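Local coordinates for prophenoloxidase b (Marsupenaeus japonicus, PDB 3WKY), which is the inactive precursor of a type 3 copper phenoloxidase that, once activated, probably hydroxylates monophenols and oxidises o-diphenols in the hemolymph, at residues F222-N234 with P391-F404. Sequence-based numbering, arbitrary orientation.
With CUO (Cu2-o2 cluster), chain J.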
ATOM      1  N   PHE A 222     -22.132  -7.367 -32.812  1.00 13.90           N
ATOM      2  CA  PHE A 222     -20.898  -7.315 -32.017  1.00 15.43           C
ATOM      3  C   PHE A 222     -21.176  -7.852 -30.610  1.00 15.05           C
ATOM      4  O   PHE A 222     -20.506  -8.780 -30.143  1.00 15.96           O
ATOM      5  CB  PHE A 222     -20.350  -5.898 -31.970  1.00 16.22           C
ATOM      6  CG  PHE A 222     -19.196  -5.732 -31.020  1.00 15.12           C
ATOM      7  CD1 PHE A 222     -17.961  -6.268 -31.325  1.00 16.90           C
ATOM      8  CD2 PHE A 222     -19.363  -5.058 -29.817  1.00 20.28           C
ATOM      9  CE1 PHE A 222     -16.887  -6.133 -30.444  1.00 19.05           C
ATOM     10  CE2 PHE A 222     -18.283  -4.904 -28.929  1.00 18.90           C
ATOM     11  CZ  PHE A 222     -17.058  -5.443 -29.245  1.00 16.91           C
ATOM     12  N   TYR A 223     -22.186  -7.293 -29.950  1.00 16.06           N
ATOM     13  CA  TYR A 223     -22.635  -7.820 -28.665  1.00 13.84           C
ATOM     14  C   TYR A 223     -22.921  -9.316 -28.724  1.00 17.26           C
ATOM     15  O   TYR A 223     -22.427 -10.076 -27.892  1.00 14.85           O
ATOM     16  CB  TYR A 223     -23.897  -7.087 -28.193  1.00 14.84           C
ATOM     17  CG  TYR A 223     -24.804  -7.951 -27.357  1.00 15.30           C
ATOM     18  CD1 TYR A 223     -24.437  -8.342 -26.070  1.00 16.16           C
ATOM     19  CD2 TYR A 223     -26.044  -8.373 -27.847  1.00 13.61           C
ATOM     20  CE1 TYR A 223     -25.282  -9.148 -25.290  1.00 18.19           C
ATOM     21  CE2 TYR A 223     -26.882  -9.168 -27.078  1.00 16.51           C
ATOM     22  CZ  TYR A 223     -26.501  -9.548 -25.803  1.00 17.81           C
ATOM     23  OH  TYR A 223     -27.340 -10.333 -25.037  1.00 19.38           O
ATOM     24  N   TYR A 224     -23.726  -9.736 -29.699  1.00 15.49           N
ATOM     25  CA  TYR A 224     -24.279 -11.082 -29.691  1.00 15.77           C
ATOM     26  C   TYR A 224     -23.227 -12.151 -29.924  1.00 15.53           C
ATOM     27  O   TYR A 224     -23.210 -13.163 -29.232  1.00 15.65           O
ATOM     28  CB  TYR A 224     -25.383 -11.203 -30.745  1.00 16.00           C
ATOM     29  CG  TYR A 224     -26.171 -12.489 -30.639  1.00 15.05           C
ATOM     30  CD1 TYR A 224     -26.855 -12.812 -29.469  1.00 17.07           C
ATOM     31  CD2 TYR A 224     -26.249 -13.370 -31.715  1.00 17.92           C
ATOM     32  CE1 TYR A 224     -27.613 -13.992 -29.373  1.00 18.21           C
ATOM     33  CE2 TYR A 224     -26.999 -14.557 -31.624  1.00 16.60           C
ATOM     34  CZ  TYR A 224     -27.673 -14.853 -30.456  1.00 19.67           C
ATOM     35  OH  TYR A 224     -28.413 -16.021 -30.367  1.00 19.52           O
ATOM     36  N   MET A 225     -22.345 -11.941 -30.899  1.00 14.84           N
ATOM     37  CA  MET A 225     -21.339 -12.949 -31.162  1.00 16.47           C
ATOM     38  C   MET A 225     -20.429 -13.066 -29.939  1.00 13.63           C
ATOM     39  O   MET A 225     -20.110 -14.170 -29.495  1.00 15.25           O
ATOM     40  CB  MET A 225     -20.532 -12.627 -32.429  1.00 13.62           C
ATOM     41  CG  MET A 225     -19.450 -13.682 -32.742  1.00 16.55           C
ATOM     42  SD  MET A 225     -17.937 -13.525 -31.720  1.00 18.50           S
ATOM     43  CE  MET A 225     -16.877 -12.613 -32.825  1.00 18.32           C
ATOM     44  N   HIS A 226     -19.988 -11.930 -29.406  1.00 15.99           N
ATOM     45  CA  HIS A 226     -19.078 -11.983 -28.266  1.00 16.29           C
ATOM     46  C   HIS A 226     -19.715 -12.519 -27.001  1.00 16.81           C
ATOM     47  O   HIS A 226     -19.047 -13.172 -26.195  1.00 15.41           O
ATOM     48  CB  HIS A 226     -18.385 -10.633 -28.047  1.00 13.74           C
ATOM     49  CG  HIS A 226     -17.460 -10.286 -29.157  1.00 15.16           C
ATOM     50  ND1 HIS A 226     -17.878  -9.642 -30.302  1.00 15.78           N
ATOM     51  CD2 HIS A 226     -16.143 -10.552 -29.325  1.00 19.42           C
ATOM     52  CE1 HIS A 226     -16.850  -9.500 -31.120  1.00 19.53           C
ATOM     53  NE2 HIS A 226     -15.795 -10.055 -30.554  1.00 19.39           N
ATOM     54  N   HIS A 227     -21.010 -12.264 -26.835  1.00 15.55           N
ATOM     55  CA  HIS A 227     -21.748 -12.836 -25.721  1.00 14.19           C
ATOM     56  C   HIS A 227     -21.702 -14.351 -25.799  1.00 17.26           C
ATOM     57  O   HIS A 227     -21.478 -15.038 -24.810  1.00 13.68           O
ATOM     58  CB  HIS A 227     -23.213 -12.402 -25.732  1.00 15.39           C
ATOM     59  CG  HIS A 227     -24.048 -13.194 -24.781  1.00 17.37           C
ATOM     60  ND1 HIS A 227     -23.940 -13.048 -23.413  1.00 19.80           N
ATOM     61  CD2 HIS A 227     -24.937 -14.194 -24.988  1.00 20.37           C
ATOM     62  CE1 HIS A 227     -24.754 -13.906 -22.819  1.00 22.86           C
ATOM     63  NE2 HIS A 227     -25.371 -14.612 -23.750  1.00 20.32           N
ATOM     64  N   ASN A 228     -21.927 -14.875 -26.996  1.00 15.97           N
ATOM     65  CA  ASN A 228     -21.910 -16.311 -27.203  1.00 17.18           C
ATOM     66  C   ASN A 228     -20.513 -16.898 -27.043  1.00 16.20           C
ATOM     67  O   ASN A 228     -20.344 -17.990 -26.497  1.00 16.29           O
ATOM     68  CB  ASN A 228     -22.501 -16.630 -28.584  1.00 16.03           C
ATOM     69  CG  ASN A 228     -23.998 -16.724 -28.543  1.00 14.96           C
ATOM     70  OD1 ASN A 228     -24.535 -17.799 -28.293  1.00 16.14           O
ATOM     71  ND2 ASN A 228     -24.690 -15.593 -28.758  1.00 14.41           N
ATOM     72  N   LEU A 229     -19.508 -16.154 -27.500  1.00 15.49           N
ATOM     73  CA  LEU A 229     -18.117 -16.548 -27.336  1.00 15.96           C
ATOM     74  C   LEU A 229     -17.725 -16.647 -25.845  1.00 17.28           C
ATOM     75  O   LEU A 229     -17.124 -17.636 -25.415  1.00 14.16           O
ATOM     76  CB  LEU A 229     -17.228 -15.544 -28.089  1.00 14.32           C
ATOM     77  CG  LEU A 229     -15.706 -15.661 -28.052  1.00 13.39           C
ATOM     78  CD1 LEU A 229     -15.248 -17.075 -28.397  1.00 14.41           C
ATOM     79  CD2 LEU A 229     -15.150 -14.655 -29.045  1.00 15.42           C
ATOM     80  N   VAL A 230     -18.067 -15.625 -25.066  1.00 14.12           N
ATOM     81  CA  VAL A 230     -17.841 -15.645 -23.616  1.00 14.88           C
ATOM     82  C   VAL A 230     -18.634 -16.751 -22.903  1.00 18.78           C
ATOM     83  O   VAL A 230     -18.098 -17.463 -22.045  1.00 13.25           O
ATOM     84  CB  VAL A 230     -18.181 -14.273 -22.993  1.00 15.76           C
ATOM     85  CG1 VAL A 230     -18.116 -14.352 -21.452  1.00 16.43           C
ATOM     86  CG2 VAL A 230     -17.206 -13.201 -23.522  1.00 15.16           C
ATOM     87  N   ALA A 231     -19.907 -16.906 -23.259  1.00 15.59           N
ATOM     88  CA  ALA A 231     -20.740 -17.932 -22.624  1.00 13.64           C
ATOM     89  C   ALA A 231     -20.156 -19.326 -22.849  1.00 14.67           C
ATOM     90  O   ALA A 231     -20.051 -20.121 -21.916  1.00 14.57           O
ATOM     91  CB  ALA A 231     -22.171 -17.866 -23.147  1.00 15.16           C
ATOM     92  N   ARG A 232     -19.769 -19.621 -24.087  1.00 13.84           N
ATOM     93  CA  ARG A 232     -19.224 -20.941 -24.397  1.00 15.77           C
ATOM     94  C   ARG A 232     -17.875 -21.171 -23.728  1.00 16.00           C
ATOM     95  O   ARG A 232     -17.568 -22.279 -23.297  1.00 16.43           O
ATOM     96  CB  ARG A 232     -19.167 -21.173 -25.916  1.00 13.68           C
ATOM     97  CG  ARG A 232     -20.564 -21.549 -26.472  1.00 13.83           C
ATOM     98  CD  ARG A 232     -20.618 -21.495 -27.985  1.00 13.58           C
ATOM     99  NE  ARG A 232     -21.944 -21.918 -28.446  1.00 17.41           N
ATOM    100  CZ  ARG A 232     -22.263 -23.169 -28.757  1.00 20.17           C
ATOM    101  NH1 ARG A 232     -21.359 -24.138 -28.668  1.00 17.50           N
ATOM    102  NH2 ARG A 232     -23.503 -23.450 -29.156  1.00 19.32           N
ATOM    103  N   TYR A 233     -17.083 -20.116 -23.609  1.00 16.06           N
ATOM    104  CA  TYR A 233     -15.833 -20.219 -22.883  1.00 13.31           C
ATOM    105  C   TYR A 233     -16.093 -20.636 -21.446  1.00 13.07           C
ATOM    106  O   TYR A 233     -15.420 -21.527 -20.919  1.00 16.18           O
ATOM    107  CB  TYR A 233     -15.140 -18.873 -22.906  1.00 10.19           C
ATOM    108  CG  TYR A 233     -13.794 -18.809 -22.215  1.00 12.80           C
ATOM    109  CD1 TYR A 233     -12.719 -19.587 -22.650  1.00 14.46           C
ATOM    110  CD2 TYR A 233     -13.588 -17.923 -21.158  1.00 14.73           C
ATOM    111  CE1 TYR A 233     -11.455 -19.484 -22.037  1.00 16.23           C
ATOM    112  CE2 TYR A 233     -12.335 -17.820 -20.534  1.00 12.70           C
ATOM    113  CZ  TYR A 233     -11.279 -18.599 -20.985  1.00 16.75           C
ATOM    114  OH  TYR A 233     -10.040 -18.486 -20.384  1.00 16.06           O
ATOM    115  N   ASN A 234     -17.068 -19.990 -20.809  1.00 14.09           N
ATOM    116  CA  ASN A 234     -17.407 -20.360 -19.443  1.00 15.56           C
ATOM    117  C   ASN A 234     -17.901 -21.794 -19.312  1.00 14.69           C
ATOM    118  O   ASN A 234     -17.664 -22.440 -18.300  1.00 16.60           O
ATOM    119  CB  ASN A 234     -18.439 -19.409 -18.845  1.00 12.20           C
ATOM    120  CG  ASN A 234     -17.805 -18.184 -18.215  1.00 14.59           C
ATOM    121  OD1 ASN A 234     -16.635 -18.214 -17.789  1.00 16.52           O
ATOM    122  ND2 ASN A 234     -18.579 -17.098 -18.127  1.00 15.83           N
ATOM    123  N   PRO A 391      -5.752 -15.436 -22.254  1.00 14.09           N
ATOM    124  CA  PRO A 391      -6.836 -15.479 -21.257  1.00 15.17           C
ATOM    125  C   PRO A 391      -7.450 -14.105 -20.973  1.00 13.66           C
ATOM    126  O   PRO A 391      -8.638 -14.018 -20.643  1.00 13.57           O
ATOM    127  CB  PRO A 391      -6.155 -16.053 -19.999  1.00 15.10           C
ATOM    128  CG  PRO A 391      -4.638 -15.843 -20.246  1.00 16.97           C
ATOM    129  CD  PRO A 391      -4.503 -16.036 -21.742  1.00 15.74           C
ATOM    130  N   VAL A 392      -6.663 -13.039 -21.106  1.00 11.42           N
ATOM    131  CA  VAL A 392      -7.210 -11.719 -20.827  1.00 13.41           C
ATOM    132  C   VAL A 392      -8.245 -11.288 -21.866  1.00 15.18           C
ATOM    133  O   VAL A 392      -9.052 -10.398 -21.600  1.00 13.15           O
ATOM    134  CB  VAL A 392      -6.113 -10.639 -20.659  1.00 12.35           C
ATOM    135  CG1 VAL A 392      -5.694 -10.047 -22.021  1.00 13.15           C
ATOM    136  CG2 VAL A 392      -6.611  -9.535 -19.742  1.00 12.13           C
ATOM    137  N   PHE A 393      -8.233 -11.915 -23.042  1.00 13.37           N
ATOM    138  CA  PHE A 393      -9.301 -11.661 -24.017  1.00 14.84           C
ATOM    139  C   PHE A 393     -10.667 -11.840 -23.367  1.00 12.61           C
ATOM    140  O   PHE A 393     -11.602 -11.031 -23.561  1.00 11.85           O
ATOM    141  CB  PHE A 393      -9.194 -12.620 -25.207  1.00 11.98           C
ATOM    142  CG  PHE A 393     -10.298 -12.436 -26.217  1.00 11.60           C
ATOM    143  CD1 PHE A 393     -10.163 -11.512 -27.244  1.00 15.97           C
ATOM    144  CD2 PHE A 393     -11.486 -13.162 -26.111  1.00 16.04           C
ATOM    145  CE1 PHE A 393     -11.197 -11.325 -28.170  1.00 15.21           C
ATOM    146  CE2 PHE A 393     -12.530 -12.987 -27.026  1.00 15.73           C
ATOM    147  CZ  PHE A 393     -12.385 -12.059 -28.059  1.00 12.99           C
ATOM    148  N   PHE A 394     -10.795 -12.916 -22.607  1.00 12.85           N
ATOM    149  CA  PHE A 394     -12.096 -13.250 -22.048  1.00 15.07           C
ATOM    150  C   PHE A 394     -12.416 -12.425 -20.807  1.00 14.43           C
ATOM    151  O   PHE A 394     -13.578 -12.181 -20.504  1.00 13.18           O
ATOM    152  CB  PHE A 394     -12.211 -14.757 -21.825  1.00 14.37           C
ATOM    153  CG  PHE A 394     -12.248 -15.529 -23.112  1.00 13.45           C
ATOM    154  CD1 PHE A 394     -13.465 -15.787 -23.745  1.00 14.49           C
ATOM    155  CD2 PHE A 394     -11.068 -15.950 -23.719  1.00 14.47           C
ATOM    156  CE1 PHE A 394     -13.502 -16.471 -24.964  1.00 14.52           C
ATOM    157  CE2 PHE A 394     -11.092 -16.631 -24.930  1.00 16.56           C
ATOM    158  CZ  PHE A 394     -12.317 -16.905 -25.547  1.00 13.50           C
ATOM    159  N   ARG A 395     -11.391 -11.952 -20.108  1.00 13.95           N
ATOM    160  CA  ARG A 395     -11.648 -11.020 -19.026  1.00 14.15           C
ATOM    161  C   ARG A 395     -12.116  -9.680 -19.601  1.00 13.13           C
ATOM    162  O   ARG A 395     -13.014  -9.040 -19.051  1.00 13.69           O
ATOM    163  CB  ARG A 395     -10.384 -10.836 -18.158  1.00 11.50           C
ATOM    164  CG  ARG A 395      -9.908 -12.134 -17.470  1.00 16.62           C
ATOM    165  CD  ARG A 395      -9.061 -11.815 -16.210  1.00 11.62           C
ATOM    166  NE  ARG A 395      -9.853 -11.016 -15.270  1.00 13.45           N
ATOM    167  CZ  ARG A 395      -9.348 -10.203 -14.348  1.00 18.90           C
ATOM    168  NH1 ARG A 395      -8.030 -10.051 -14.229  1.00 17.78           N
ATOM    169  NH2 ARG A 395     -10.170  -9.522 -13.552  1.00 14.37           N
ATOM    170  N   TRP A 396     -11.499  -9.254 -20.702  1.00 12.96           N
ATOM    171  CA  TRP A 396     -11.901  -8.012 -21.352  1.00 13.12           C
ATOM    172  C   TRP A 396     -13.321  -8.153 -21.907  1.00 14.72           C
ATOM    173  O   TRP A 396     -14.163  -7.265 -21.746  1.00 13.23           O
ATOM    174  CB  TRP A 396     -10.908  -7.647 -22.464  1.00 10.70           C
ATOM    175  CG  TRP A 396     -11.178  -6.306 -23.078  1.00 11.99           C
ATOM    176  CD1 TRP A 396     -11.495  -6.052 -24.392  1.00 15.82           C
ATOM    177  CD2 TRP A 396     -11.179  -5.027 -22.409  1.00 12.39           C
ATOM    178  NE1 TRP A 396     -11.676  -4.698 -24.580  1.00 17.62           N
ATOM    179  CE2 TRP A 396     -11.491  -4.048 -23.386  1.00 14.16           C
ATOM    180  CE3 TRP A 396     -10.927  -4.616 -21.092  1.00 16.57           C
ATOM    181  CZ2 TRP A 396     -11.595  -2.680 -23.077  1.00 14.21           C
ATOM    182  CZ3 TRP A 396     -11.009  -3.243 -20.785  1.00 16.51           C
ATOM    183  CH2 TRP A 396     -11.332  -2.295 -21.780  1.00 15.68           C
ATOM    184  N   HIS A 397     -13.603  -9.283 -22.536  1.00 13.01           N
ATOM    185  CA  HIS A 397     -14.942  -9.477 -23.087  1.00 14.71           C
ATOM    186  C   HIS A 397     -16.026  -9.777 -22.079  1.00 15.79           C
ATOM    187  O   HIS A 397     -17.201  -9.531 -22.350  1.00 15.36           O
ATOM    188  CB  HIS A 397     -14.948 -10.446 -24.273  1.00 13.67           C
ATOM    189  CG  HIS A 397     -14.648  -9.734 -25.538  1.00 14.85           C
ATOM    190  ND1 HIS A 397     -15.606  -9.013 -26.214  1.00 16.07           N
ATOM    191  CD2 HIS A 397     -13.468  -9.472 -26.150  1.00 15.11           C
ATOM    192  CE1 HIS A 397     -15.043  -8.391 -27.238  1.00 19.27           C
ATOM    193  NE2 HIS A 397     -13.753  -8.658 -27.213  1.00 17.51           N
ATOM    194  N   LYS A 398     -15.644 -10.294 -20.915  1.00 13.02           N
ATOM    195  CA  LYS A 398     -16.614 -10.382 -19.832  1.00 15.85           C
ATOM    196  C   LYS A 398     -16.979  -8.965 -19.362  1.00 12.70           C
ATOM    197  O   LYS A 398     -18.142  -8.690 -19.090  1.00 14.91           O
ATOM    198  CB  LYS A 398     -16.103 -11.249 -18.673  1.00 15.45           C
ATOM    199  CG  LYS A 398     -17.121 -11.402 -17.534  1.00 10.79           C
ATOM    200  CD  LYS A 398     -18.330 -12.275 -17.962  1.00 11.89           C
ATOM    201  CE  LYS A 398     -19.347 -12.343 -16.832  1.00 16.60           C
ATOM    202  NZ  LYS A 398     -20.394 -13.396 -17.084  1.00 19.03           N
ATOM    203  N   PHE A 399     -16.002  -8.060 -19.279  1.00 12.60           N
ATOM    204  CA  PHE A 399     -16.322  -6.658 -18.981  1.00 12.13           C
ATOM    205  C   PHE A 399     -17.275  -6.088 -20.033  1.00 15.43           C
ATOM    206  O   PHE A 399     -18.293  -5.462 -19.708  1.00 14.50           O
ATOM    207  CB  PHE A 399     -15.051  -5.798 -18.911  1.00 12.95           C
ATOM    208  CG  PHE A 399     -15.301  -4.330 -19.183  1.00 13.84           C
ATOM    209  CD1 PHE A 399     -16.069  -3.570 -18.315  1.00 14.94           C
ATOM    210  CD2 PHE A 399     -14.760  -3.717 -20.307  1.00 15.25           C
ATOM    211  CE1 PHE A 399     -16.320  -2.216 -18.570  1.00 15.53           C
ATOM    212  CE2 PHE A 399     -14.991  -2.381 -20.568  1.00 15.68           C
ATOM    213  CZ  PHE A 399     -15.773  -1.624 -19.705  1.00 17.01           C
ATOM    214  N   ILE A 400     -16.932  -6.303 -21.298  1.00 13.67           N
ATOM    215  CA  ILE A 400     -17.761  -5.810 -22.393  1.00 12.49           C
ATOM    216  C   ILE A 400     -19.168  -6.412 -22.314  1.00 13.96           C
ATOM    217  O   ILE A 400     -20.173  -5.691 -22.442  1.00 14.17           O
ATOM    218  CB  ILE A 400     -17.094  -6.096 -23.762  1.00 13.25           C
ATOM    219  CG1 ILE A 400     -15.804  -5.263 -23.895  1.00 13.97           C
ATOM    220  CG2 ILE A 400     -18.046  -5.767 -24.908  1.00 13.22           C
ATOM    221  CD1 ILE A 400     -16.041  -3.741 -23.833  1.00 15.14           C
ATOM    222  N   ASP A 401     -19.258  -7.711 -22.052  1.00 13.35           N
ATOM    223  CA  ASP A 401     -20.582  -8.333 -21.966  1.00 16.45           C
ATOM    224  C   ASP A 401     -21.356  -7.780 -20.763  1.00 16.08           C
ATOM    225  O   ASP A 401     -22.589  -7.666 -20.798  1.00 14.60           O
ATOM    226  CB  ASP A 401     -20.471  -9.850 -21.871  1.00 11.87           C
ATOM    227  CG  ASP A 401     -21.799 -10.543 -22.130  1.00 19.46           C
ATOM    228  OD1 ASP A 401     -22.304 -10.447 -23.269  1.00 20.40           O
ATOM    229  OD2 ASP A 401     -22.346 -11.171 -21.203  1.00 20.07           O
ATOM    230  N   ASN A 402     -20.633  -7.458 -19.692  1.00 14.36           N
ATOM    231  CA  ASN A 402     -21.250  -6.829 -18.524  1.00 12.92           C
ATOM    232  C   ASN A 402     -21.883  -5.486 -18.857  1.00 15.98           C
ATOM    233  O   ASN A 402     -22.931  -5.144 -18.306  1.00 15.51           O
ATOM    234  CB  ASN A 402     -20.217  -6.631 -17.386  1.00 14.44           C
ATOM    235  CG  ASN A 402     -19.940  -7.904 -16.612  1.00 17.20           C
ATOM    236  OD1 ASN A 402     -20.647  -8.914 -16.759  1.00 17.13           O
ATOM    237  ND2 ASN A 402     -18.911  -7.856 -15.751  1.00 15.21           N
ATOM    238  N   VAL A 403     -21.239  -4.702 -19.722  1.00 13.15           N
ATOM    239  CA  VAL A 403     -21.812  -3.427 -20.139  1.00 13.03           C
ATOM    240  C   VAL A 403     -23.113  -3.698 -20.893  1.00 14.17           C
ATOM    241  O   VAL A 403     -24.144  -3.056 -20.649  1.00 14.41           O
ATOM    242  CB  VAL A 403     -20.871  -2.642 -21.061  1.00 13.13           C
ATOM    243  CG1 VAL A 403     -21.492  -1.287 -21.445  1.00 12.44           C
ATOM    244  CG2 VAL A 403     -19.497  -2.417 -20.379  1.00 13.95           C
ATOM    245  N   PHE A 404     -23.056  -4.643 -21.817  1.00 12.19           N
ATOM    246  CA  PHE A 404     -24.262  -4.979 -22.592  1.00 14.70           C
ATOM    247  C   PHE A 404     -25.396  -5.496 -21.703  1.00 16.17           C
ATOM    248  O   PHE A 404     -26.557  -5.126 -21.896  1.00 15.93           O
ATOM    249  CB  PHE A 404     -23.923  -5.981 -23.700  1.00 13.67           C
ATOM    250  CG  PHE A 404     -23.143  -5.379 -24.853  1.00 14.74           C
ATOM    251  CD1 PHE A 404     -23.590  -4.226 -25.485  1.00 15.62           C
ATOM    252  CD2 PHE A 404     -21.952  -5.960 -25.295  1.00 12.34           C
ATOM    253  CE1 PHE A 404     -22.879  -3.665 -26.553  1.00 11.99           C
ATOM    254  CE2 PHE A 404     -21.241  -5.404 -26.362  1.00 13.61           C
ATOM    255  CZ  PHE A 404     -21.708  -4.250 -26.989  1.00 12.78           C
TER
HETATM  256 CU1  CUO J 708     -13.762  -9.689 -31.255  1.00 26.47          CU
HETATM  257 CU2  CUO J 708     -12.483  -7.583 -28.628  1.00 20.77          CU
HETATM  258  O1  CUO J 708     -13.195  -7.955 -30.442  1.00 34.54           O
HETATM  259  O2  CUO J 708     -11.902  -8.969 -30.209  1.00 28.87           O
HETATM  260  O   HOH W   1     -20.934  -9.296 -25.487  1.00 16.69           O
HETATM  261  O   HOH W   2      -9.848 -16.036 -19.235  1.00 15.54           O
HETATM  262  O   HOH W   3     -18.308 -15.269 -15.960  1.00 16.91           O
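His226, on helix 222-234, and His397, on helix 391-404, meet at the type 3 copper centre: each gives its NE2 to a different copper of the Cu2-O2 cluster, at 2.2 Å from CU1 and CU2 respectively. The pair belongs to the helical copper-binding core of the hemocyanin family, where His199 and His203 complete the three histidine ligands of CU1, and His357 and His361 those of CU2. The far nitrogen of His226, ND1, donates to Phe222 O one turn back (2.8 Å), nearly in the ring plane, which, with the copper on NE2, fixes the ring's rotation.

Tyr233 can be followed outward. Its CB lies against CD1 and CE1 of Phe394; CG and CD2 sit over CD1; CD1 lies near Phe394 CE1 and CZ, CE1 near CD2 and CE2; CE2 reaches Phe394 CB at 3.3 Å; CZ lies near CD2 and CG; and OH shares water 2 with Pro391 O, while Arg190 is its stronger polar partner. The rings stack face to face, centroids 3.7 Å apart and planes at 17°, with Phe393 on the other face of Phe394. With an alanine here in place of Tyr233, that face of Phe394 is likely to lose its stacking partner, and water 2 its link to the phenol.

At the other end, Phe404 receives Tyr223 CB over its ring centre. Between the two ends of the contact, Asp401 CG lies opposite the backbone N, beside the carbonyl carbon (chi1 -166°), which puts the carboxylate at the edge of the His227 ring, and Arg525 forms a salt bridge with OD2. His227 ND1 donates to the syn side of Asp401 OD1 at 3.1 Å, 28° out of the carboxylate plane.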